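Local coordinates for biotin binding protein A (Gallus gallus, PDB 2C1S) that binds biotin, held here as its D-sulfoxide, in a pocket at one end of an avidin-type beta-barrel, as a tetramer, at residues 11-16 with 32-37; 52-57 with 62-67; 37-40 with 44-47. All coordinates share one frame; numbering follows the deposited sequence.

Interaction 1. Residues 11-16 with 32-37; sequences WRNELG and GSYQTA. With BSO (biotin-D-sulfoxide), chain C.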
loop_
_atom_site.group_PDB
_atom_site.type_symbol
_atom_site.label_atom_id
_atom_site.label_comp_id
_atom_site.label_asym_id
_atom_site.label_seq_id
_atom_site.Cartn_x
_atom_site.Cartn_y
_atom_site.Cartn_z
ATOM N N TRP A 11 -22.475 -3.140 -9.351
ATOM C CA TRP A 11 -21.890 -3.229 -8.013
ATOM C C TRP A 11 -21.842 -1.856 -7.315
ATOM O O TRP A 11 -21.730 -0.812 -7.942
ATOM C CB TRP A 11 -20.468 -3.796 -8.100
ATOM C CG TRP A 11 -20.370 -5.108 -8.788
ATOM C CD1 TRP A 11 -20.218 -5.315 -10.131
ATOM C CD2 TRP A 11 -20.419 -6.406 -8.182
ATOM N NE1 TRP A 11 -20.165 -6.643 -10.396
ATOM C CE2 TRP A 11 -20.313 -7.345 -9.219
ATOM C CE3 TRP A 11 -20.580 -6.865 -6.856
ATOM C CZ2 TRP A 11 -20.311 -8.728 -8.983
ATOM C CZ3 TRP A 11 -20.589 -8.245 -6.625
ATOM C CH2 TRP A 11 -20.443 -9.155 -7.683
ATOM N N ARG A 12 -21.916 -1.859 -5.992
ATOM C CA ARG A 12 -21.788 -0.646 -5.189
ATOM C C ARG A 12 -20.883 -0.976 -3.989
ATOM O O ARG A 12 -20.938 -2.087 -3.453
ATOM C CB ARG A 12 -23.150 -0.188 -4.698
ATOM C CG ARG A 12 -23.163 1.162 -4.022
ATOM C CD ARG A 12 -24.553 1.467 -3.441
ATOM N NE ARG A 12 -24.912 0.491 -2.409
ATOM C CZ ARG A 12 -24.542 0.571 -1.123
ATOM N NH1 ARG A 12 -23.789 1.591 -0.684
ATOM N NH2 ARG A 12 -24.930 -0.379 -0.262
ATOM N N ASN A 13 -20.044 -0.025 -3.600
ATOM C CA ASN A 13 -19.149 -0.219 -2.469
ATOM C C ASN A 13 -19.601 0.614 -1.287
ATOM O O ASN A 13 -20.611 1.349 -1.372
ATOM C CB ASN A 13 -17.667 0.032 -2.850
ATOM C CG ASN A 13 -17.324 1.487 -3.133
ATOM O OD1 ASN A 13 -18.003 2.416 -2.700
ATOM N ND2 ASN A 13 -16.202 1.691 -3.872
ATOM N N GLU A 14 -18.834 0.533 -0.195
ATOM C CA GLU A 14 -19.222 1.151 1.067
ATOM C C GLU A 14 -19.128 2.676 1.100
ATOM O O GLU A 14 -19.617 3.308 2.059
ATOM C CB GLU A 14 -18.449 0.519 2.222
ATOM C CG GLU A 14 -17.021 1.032 2.425
ATOM C CD GLU A 14 -16.014 0.527 1.397
ATOM O OE1 GLU A 14 -16.373 -0.219 0.470
ATOM O OE2 GLU A 14 -14.827 0.886 1.530
ATOM N N LEU A 15 -18.509 3.272 0.075
ATOM C CA LEU A 15 -18.407 4.717 -0.040
ATOM C C LEU A 15 -19.602 5.286 -0.810
ATOM O O LEU A 15 -19.773 6.501 -0.895
ATOM C CB LEU A 15 -17.119 5.118 -0.773
ATOM C CG LEU A 15 -15.799 4.715 -0.128
ATOM C CD1 LEU A 15 -14.601 5.280 -0.938
ATOM C CD2 LEU A 15 -15.748 5.173 1.314
ATOM N N GLY A 16 -20.406 4.385 -1.367
ATOM C CA GLY A 16 -21.528 4.759 -2.217
ATOM C C GLY A 16 -21.207 4.792 -3.694
ATOM O O GLY A 16 -22.064 5.139 -4.511
ATOM N N GLY A 32 -15.960 -1.442 -18.528
ATOM C CA GLY A 32 -17.039 -1.037 -17.665
ATOM C C GLY A 32 -17.075 0.440 -17.417
ATOM O O GLY A 32 -16.384 1.208 -18.077
ATOM N N SER A 33 -17.879 0.858 -16.445
ATOM C CA SER A 33 -17.923 2.260 -16.045
ATOM C C SER A 33 -17.921 2.371 -14.520
ATOM O O SER A 33 -18.357 1.441 -13.829
ATOM C CB SER A 33 -19.151 2.978 -16.630
ATOM O OG SER A 33 -20.324 2.275 -16.253
ATOM N N TYR A 34 -17.447 3.502 -14.014
ATOM C CA TYR A 34 -17.248 3.684 -12.573
ATOM C C TYR A 34 -17.719 5.058 -12.191
ATOM O O TYR A 34 -17.226 6.073 -12.727
ATOM C CB TYR A 34 -15.742 3.526 -12.211
ATOM C CG TYR A 34 -15.513 3.206 -10.744
ATOM C CD1 TYR A 34 -15.252 1.896 -10.353
ATOM C CD2 TYR A 34 -15.611 4.197 -9.757
ATOM C CE1 TYR A 34 -15.080 1.565 -9.007
ATOM C CE2 TYR A 34 -15.424 3.891 -8.363
ATOM C CZ TYR A 34 -15.157 2.549 -8.017
ATOM O OH TYR A 34 -14.964 2.155 -6.694
ATOM N N GLN A 35 -18.703 5.095 -11.286
ATOM C CA GLN A 35 -19.258 6.328 -10.764
ATOM C C GLN A 35 -18.875 6.496 -9.288
ATOM O O GLN A 35 -19.580 6.011 -8.367
ATOM C CB GLN A 35 -20.786 6.312 -10.886
ATOM C CG GLN A 35 -21.434 7.638 -10.507
ATOM C CD GLN A 35 -21.229 8.725 -11.570
ATOM O OE1 GLN A 35 -21.323 8.456 -12.769
ATOM N NE2 GLN A 35 -20.958 9.949 -11.131
ATOM N N THR A 36 -17.769 7.181 -9.048
ATOM C CA THR A 36 -17.299 7.321 -7.675
ATOM C C THR A 36 -18.157 8.309 -6.896
ATOM O O THR A 36 -18.607 9.323 -7.452
ATOM C CB THR A 36 -15.759 7.684 -7.631
ATOM O OG1 THR A 36 -15.359 7.822 -6.272
ATOM C CG2 THR A 36 -15.448 8.990 -8.357
ATOM N N ALA A 37 -18.421 8.015 -5.616
ATOM C CA ALA A 37 -19.183 8.919 -4.746
ATOM C C ALA A 37 -18.336 10.037 -4.186
ATOM O O ALA A 37 -18.868 11.054 -3.715
ATOM C CB ALA A 37 -19.827 8.135 -3.607
HETATM C C11 BSO C . -9.590 11.558 -7.773
HETATM O O11 BSO C . -10.225 12.147 -6.869
HETATM O O12 BSO C . -8.390 11.766 -8.030
HETATM C C10 BSO C . -10.311 10.524 -8.665
HETATM C C9 BSO C . -11.469 9.739 -8.004
HETATM C C8 BSO C . -10.885 8.707 -7.047
HETATM C C7 BSO C . -12.016 8.069 -6.216
HETATM C C2 BSO C . -11.405 7.049 -5.227
HETATM S S1 BSO C . -10.715 5.575 -5.997
HETATM C C6 BSO C . -10.590 4.689 -4.417
HETATM C C5 BSO C . -11.856 5.094 -3.634
HETATM N N1 BSO C . -12.933 4.144 -3.948
HETATM C C3 BSO C . -13.932 4.766 -4.584
HETATM O O3 BSO C . -14.958 4.163 -4.915
HETATM N N2 BSO C . -13.729 6.078 -4.764
HETATM C C4 BSO C . -12.408 6.457 -4.178
HETATM O O10 BSO C . -9.324 5.974 -6.407
HETATM O O HOH W 1 -22.114 6.572 -7.178
#
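Asn13 and Tyr34 meet at the ureido end of the biotin pocket in this avidin-family beta-barrel, their side chains crossing at about a right angle with amide and ring planes 62° apart. Although Asn13 ND2 lies 3.1 Å from Tyr34 OH, the angle is too poor for a hydrogen bond; both groups spend their N-H or O-H on the ligand carbonyl instead. Tyr34 OH donates to BSO O3 at 2.7 Å, with O3 at the ring edge, in plane, while Asn13 ND2 donates to the same oxygen at 3.0 Å and 162°. Two donors thus grip O3, and Ser17 OG also bonds to the ligand. Asn13 is fixed from its other end: OD1 accepts from Leu15 N, forming an Asx turn inside the type I turn Asn13 to Gly16, and also from Ser17 N. Thr36 turns OG1 away from its own backbone N, where it accepts the N-H of BSO N2 at 2.8 Å, nearly straight at 171°. Leu15 lays CD1 beside the ureido group, and Trp112 of the second subunit packs on this leucine. Away from the ligand, a water donates to both Gly16 O and Gln35 O, and Ala37 CB rests 3.2 Å from Leu15 O.

Interaction 2. Residues 52-57 with 62-67; sequences GAQQPP and QQPTFG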
loop_
_atom_site.group_PDB
_atom_site.type_symbol
_atom_site.label_atom_id
_atom_site.label_comp_id
_atom_site.label_asym_id
_atom_site.label_seq_id
_atom_site.Cartn_x
_atom_site.Cartn_y
_atom_site.Cartn_z
ATOM N N GLY A 52 -10.150 -3.910 -17.501
ATOM C CA GLY A 52 -9.501 -4.917 -16.673
ATOM C C GLY A 52 -9.412 -6.311 -17.233
ATOM O O GLY A 52 -9.697 -6.567 -18.413
ATOM N N ALA A 53 -9.047 -7.231 -16.357
ATOM C CA ALA A 53 -8.861 -8.642 -16.697
ATOM C C ALA A 53 -9.049 -9.481 -15.465
ATOM O O ALA A 53 -8.671 -9.068 -14.366
ATOM C CB ALA A 53 -7.500 -8.903 -17.265
ATOM N N GLN A 54 -9.598 -10.683 -15.673
ATOM C CA GLN A 54 -9.813 -11.682 -14.629
ATOM C C GLN A 54 -9.180 -13.031 -14.976
ATOM O O GLN A 54 -9.210 -13.463 -16.151
ATOM C CB GLN A 54 -11.315 -11.868 -14.379
ATOM C CG GLN A 54 -11.562 -12.813 -13.233
ATOM C CD GLN A 54 -13.015 -12.979 -12.885
ATOM O OE1 GLN A 54 -13.844 -13.168 -13.768
ATOM N NE2 GLN A 54 -13.330 -12.932 -11.575
ATOM N N GLN A 55 -8.592 -13.683 -13.973
ATOM C CA GLN A 55 -8.082 -15.033 -14.147
ATOM C C GLN A 55 -9.235 -16.001 -14.478
ATOM O O GLN A 55 -10.373 -15.763 -14.099
ATOM C CB GLN A 55 -7.289 -15.530 -12.937
ATOM C CG GLN A 55 -6.022 -14.726 -12.643
ATOM C CD GLN A 55 -4.828 -15.154 -13.467
ATOM O OE1 GLN A 55 -4.878 -16.110 -14.264
ATOM N NE2 GLN A 55 -3.730 -14.470 -13.261
ATOM N N PRO A 56 -8.928 -17.060 -15.231
ATOM C CA PRO A 56 -9.881 -18.158 -15.444
ATOM C C PRO A 56 -10.266 -18.820 -14.109
ATOM O O PRO A 56 -9.387 -19.063 -13.265
ATOM C CB PRO A 56 -9.105 -19.131 -16.347
ATOM C CG PRO A 56 -7.657 -18.753 -16.171
ATOM C CD PRO A 56 -7.662 -17.273 -15.952
ATOM N N PRO A 57 -11.572 -19.104 -13.901
ATOM C CA PRO A 57 -11.907 -19.869 -12.704
ATOM C C PRO A 57 -11.076 -21.149 -12.587
ATOM O O PRO A 57 -10.833 -21.843 -13.595
ATOM C CB PRO A 57 -13.402 -20.186 -12.888
ATOM C CG PRO A 57 -13.668 -19.941 -14.367
ATOM C CD PRO A 57 -12.768 -18.782 -14.689
ATOM N N GLN A 62 -13.134 -21.644 -5.578
ATOM C CA GLN A 62 -12.646 -20.319 -5.180
ATOM C C GLN A 62 -12.717 -19.427 -6.404
ATOM O O GLN A 62 -12.327 -19.843 -7.500
ATOM C CB GLN A 62 -11.205 -20.409 -4.683
ATOM C CG GLN A 62 -10.998 -21.347 -3.505
ATOM C CD GLN A 62 -9.523 -21.552 -3.160
ATOM O OE1 GLN A 62 -9.197 -22.445 -2.377
ATOM N NE2 GLN A 62 -8.628 -20.712 -3.715
ATOM N N GLN A 63 -13.251 -18.223 -6.243
ATOM C CA GLN A 63 -13.371 -17.300 -7.369
ATOM C C GLN A 63 -12.013 -16.697 -7.739
ATOM O O GLN A 63 -11.181 -16.490 -6.846
ATOM C CB GLN A 63 -14.368 -16.208 -7.033
ATOM C CG GLN A 63 -15.726 -16.784 -6.651
ATOM C CD GLN A 63 -16.398 -17.386 -7.849
ATOM O OE1 GLN A 63 -16.277 -16.870 -8.971
ATOM N NE2 GLN A 63 -17.101 -18.491 -7.636
ATOM N N PRO A 64 -11.778 -16.462 -9.057
ATOM C CA PRO A 64 -10.464 -15.998 -9.517
ATOM C C PRO A 64 -10.208 -14.532 -9.255
ATOM O O PRO A 64 -11.153 -13.713 -9.222
ATOM C CB PRO A 64 -10.491 -16.287 -11.023
ATOM C CG PRO A 64 -11.928 -16.214 -11.387
ATOM C CD PRO A 64 -12.689 -16.730 -10.185
ATOM N N THR A 65 -8.929 -14.195 -9.104
ATOM C CA THR A 65 -8.555 -12.803 -8.877
ATOM C C THR A 65 -8.720 -11.998 -10.171
ATOM O O THR A 65 -8.758 -12.571 -11.270
ATOM C CB THR A 65 -7.110 -12.676 -8.379
ATOM O OG1 THR A 65 -6.241 -13.282 -9.345
ATOM C CG2 THR A 65 -6.932 -13.334 -6.994
ATOM N N PHE A 66 -8.865 -10.678 -10.031
ATOM C CA PHE A 66 -9.025 -9.773 -11.148
ATOM C C PHE A 66 -8.553 -8.369 -10.783
ATOM O O PHE A 66 -8.373 -8.048 -9.604
ATOM C CB PHE A 66 -10.509 -9.706 -11.559
ATOM C CG PHE A 66 -11.407 -9.164 -10.499
ATOM C CD1 PHE A 66 -11.826 -7.842 -10.544
ATOM C CD2 PHE A 66 -11.906 -10.007 -9.474
ATOM C CE1 PHE A 66 -12.696 -7.318 -9.559
ATOM C CE2 PHE A 66 -12.771 -9.489 -8.478
ATOM C CZ PHE A 66 -13.177 -8.160 -8.530
ATOM N N GLY A 67 -8.382 -7.521 -11.786
ATOM C CA GLY A 67 -7.924 -6.181 -11.562
ATOM C C GLY A 67 -8.479 -5.280 -12.638
ATOM O O GLY A 67 -8.819 -5.743 -13.749
HETATM O O HOH W 2 -15.574 -13.983 -10.025
#
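Ala53 and Gly67 exchange two backbone hydrogen bonds, Ala53 N to Gly67 O and Gly67 N to Ala53 O, each 3.0 Å long. They form the hydrogen-bonded pair of an antiparallel beta hairpin, strands 48-54 and 66-71, in the avidin-type barrel; the touching parts run in almost exactly opposite directions. Gln54 and Phe66 follow as a non-hydrogen-bonded pair, their CA atoms 4.0 Å apart, and Gln55 N then reaches Thr65 O at 2.9 Å, one further backbone bond beyond the paired residues.

The side chain of Gln54 adds a longer bond from NE2 to Pro64 O, 3.3 Å, with the donor 42° out of the carbonyl plane. CG stands anti to the backbone N (chi1 -176°) and the chain stays extended beyond it, which carries the amide along the partner segment past Phe66 to Pro64. There NE2 has a second acceptor, a water that also donates to Gln63 OE1. The amide plane stands 84° from the Phe66 ring, with NE2 near CD2.

Gln55 and Thr65 lie side by side, pointing the same way, and both polar ends serve the tetramer: Gln55 NE2 bonds to Ser77 O and Trp72 O, and Thr65 OG1 to Asp76 O, all of the third subunit. Within the chain, the Phe66 ring packs against Leu95 and Met97 of strand 93-102 and against Leu7.

Packing centres on the buried Pro64, which sets its CB against Gln55 O at 3.1 Å; the exposed Pro57 brings CD to 4.3 Å from Pro64 CG. At the other end of the paired residues, beside the Ala53-Gly67 bonds, Gly52 CA lies 3.1 Å from Gly67 O.

Interaction 3. Residues 37-40 with 44-47; sequences AVTA and QILV. With BSO (biotin-D-sulfoxide), chain C.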
loop_
_atom_site.group_PDB
_atom_site.type_symbol
_atom_site.label_atom_id
_atom_site.label_comp_id
_atom_site.label_asym_id
_atom_site.label_seq_id
_atom_site.Cartn_x
_atom_site.Cartn_y
_atom_site.Cartn_z
ATOM N N ALA A 37 -18.421 8.015 -5.616
ATOM C CA ALA A 37 -19.183 8.919 -4.746
ATOM C C ALA A 37 -18.336 10.037 -4.186
ATOM O O ALA A 37 -18.868 11.054 -3.715
ATOM C CB ALA A 37 -19.827 8.135 -3.607
ATOM N N VAL A 38 -17.014 9.833 -4.213
ATOM C CA VAL A 38 -16.039 10.702 -3.565
ATOM C C VAL A 38 -14.876 11.044 -4.518
ATOM O O VAL A 38 -14.590 10.323 -5.471
ATOM C CB VAL A 38 -15.491 10.051 -2.253
ATOM C CG1 VAL A 38 -16.626 9.786 -1.266
ATOM C CG2 VAL A 38 -14.821 8.745 -2.563
ATOM N N THR A 39 -14.238 12.176 -4.279
ATOM C CA THR A 39 -13.060 12.562 -5.031
ATOM C C THR A 39 -12.143 13.375 -4.136
ATOM O O THR A 39 -12.610 14.118 -3.251
ATOM C CB THR A 39 -13.432 13.356 -6.319
ATOM O OG1 THR A 39 -12.248 13.764 -7.012
ATOM C CG2 THR A 39 -14.238 14.586 -5.970
ATOM N N ALA A 40 -10.842 13.241 -4.371
ATOM C CA ALA A 40 -9.831 14.078 -3.712
ATOM C C ALA A 40 -9.686 15.452 -4.380
ATOM O O ALA A 40 -8.953 16.317 -3.887
ATOM C CB ALA A 40 -8.494 13.369 -3.667
ATOM N N GLN A 44 -16.407 18.321 -10.344
ATOM C CA GLN A 44 -17.637 17.557 -10.460
ATOM C C GLN A 44 -17.294 16.143 -10.944
ATOM O O GLN A 44 -16.601 15.962 -11.948
ATOM C CB GLN A 44 -18.620 18.288 -11.406
ATOM C CG GLN A 44 -19.801 17.462 -11.976
ATOM C CD GLN A 44 -20.760 16.927 -10.913
ATOM O OE1 GLN A 44 -21.013 17.578 -9.889
ATOM N NE2 GLN A 44 -21.298 15.738 -11.155
ATOM N N ILE A 45 -17.756 15.141 -10.207
ATOM C CA ILE A 45 -17.512 13.755 -10.592
ATOM C C ILE A 45 -18.289 13.429 -11.875
ATOM O O ILE A 45 -19.446 13.848 -12.039
ATOM C CB ILE A 45 -17.889 12.746 -9.474
ATOM C CG1 ILE A 45 -17.047 12.955 -8.212
ATOM C CG2 ILE A 45 -17.674 11.316 -9.959
ATOM C CD1 ILE A 45 -17.748 12.489 -6.931
ATOM N N LEU A 46 -17.636 12.688 -12.768
ATOM C CA LEU A 46 -18.209 12.226 -14.024
ATOM C C LEU A 46 -17.953 10.732 -14.170
ATOM O O LEU A 46 -16.898 10.233 -13.737
ATOM C CB LEU A 46 -17.565 12.988 -15.196
ATOM C CG LEU A 46 -17.816 14.506 -15.309
ATOM C CD1 LEU A 46 -16.785 15.190 -16.230
ATOM C CD2 LEU A 46 -19.246 14.796 -15.796
ATOM N N VAL A 47 -18.905 10.005 -14.774
ATOM C CA VAL A 47 -18.721 8.570 -15.052
ATOM C C VAL A 47 -17.411 8.333 -15.806
ATOM O O VAL A 47 -17.041 9.066 -16.743
ATOM C CB VAL A 47 -19.939 7.905 -15.803
ATOM C CG1 VAL A 47 -20.148 8.527 -17.205
ATOM C CG2 VAL A 47 -19.782 6.365 -15.875
HETATM C C11 BSO C . -9.590 11.558 -7.773
HETATM O O11 BSO C . -10.225 12.147 -6.869
HETATM O O12 BSO C . -8.390 11.766 -8.030
HETATM C C10 BSO C . -10.311 10.524 -8.665
HETATM C C9 BSO C . -11.469 9.739 -8.004
HETATM C C8 BSO C . -10.885 8.707 -7.047
HETATM C C7 BSO C . -12.016 8.069 -6.216
HETATM C C2 BSO C . -11.405 7.049 -5.227
HETATM S S1 BSO C . -10.715 5.575 -5.997
HETATM C C6 BSO C . -10.590 4.689 -4.417
HETATM C C5 BSO C . -11.856 5.094 -3.634
HETATM N N1 BSO C . -12.933 4.144 -3.948
HETATM C C3 BSO C . -13.932 4.766 -4.584
HETATM O O3 BSO C . -14.958 4.163 -4.915
HETATM N N2 BSO C . -13.729 6.078 -4.764
HETATM C C4 BSO C . -12.408 6.457 -4.178
HETATM O O10 BSO C . -9.324 5.974 -6.407
#
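Ile45 meets Thr39 and the backbone at Ala37 through its CG1-CD1 branch, and this small apolar patch is the close-packed part of the contact. CG1 lies 3.9 Å from Thr39 CG2, the two side chains sliding past each other in opposite directions, while CD1 continues to the peptide between Ala37 and Val38, 3.7 Å from Ala37 O. CG1 stands anti to the carbonyl carbon (chi1 -62°), and the extended step that follows carries CD1 to that peptide. Thr36, Gln35 and Phe74 also touch the Ile45 side chain.

Both segments belong to the loop joining strands 29-35 and 48-54 of the avidin-type barrel, and the loop borders the biotin pocket. On the ligand side the other branch of Thr39 takes part: OG1 bonds to the carboxylate oxygen BSO O11 at 2.6 Å and to Thr41 OG1. Ala40 N donates to the same BSO O11 at 2.8 Å and 145°, so two groups of one loop hold this oxygen. Val38 turns away from Ile45 and places CG2 3.6 Å from BSO N2, with Trp112 of the second subunit packing on it. Cut back to an alanine, Ile45 would lose the CG1-CD1 branch and is likely to leave a gap beside Thr39 CG2 and the Ala37 peptide, with the methyl side of Thr39 less supported.

The contact is loose beyond Ile45. Gln44 is exposed and turned away, its NE2 making a weak bond to Ile45 O within its own segment, and the exposed Val47 packs instead on Ser33 and Gln35; Leu46 O is hydrogen-bonded to Ser48 OG.

Overall arrangement
Interactions 1 and 3 share Ala37 and lie on the same side of the chain's centre, about 10 Å apart between centres, touching where Thr36 O meets Ile45 CD1. Both reach the ligand: 11-16 with 32-37 binds the ureido group from a partly buried site, whereas 37-40 with 44-47, a surface contact within one loop, hydrogen-bonds the carboxylate, though its Val38 also touches the ureido ring. Interaction 2 is buried, across the chain's centre, its own centre about 19 Å from that of interaction 1 and about 27 Å from that of interaction 3; strand 48-54 nevertheless neighbours strand 29-35. Its chemistry is mainly backbone pairing and subunit contact; interaction 1 is joined mainly through ligand and water, with light packing at Ala37, interaction 3 through apolar packing.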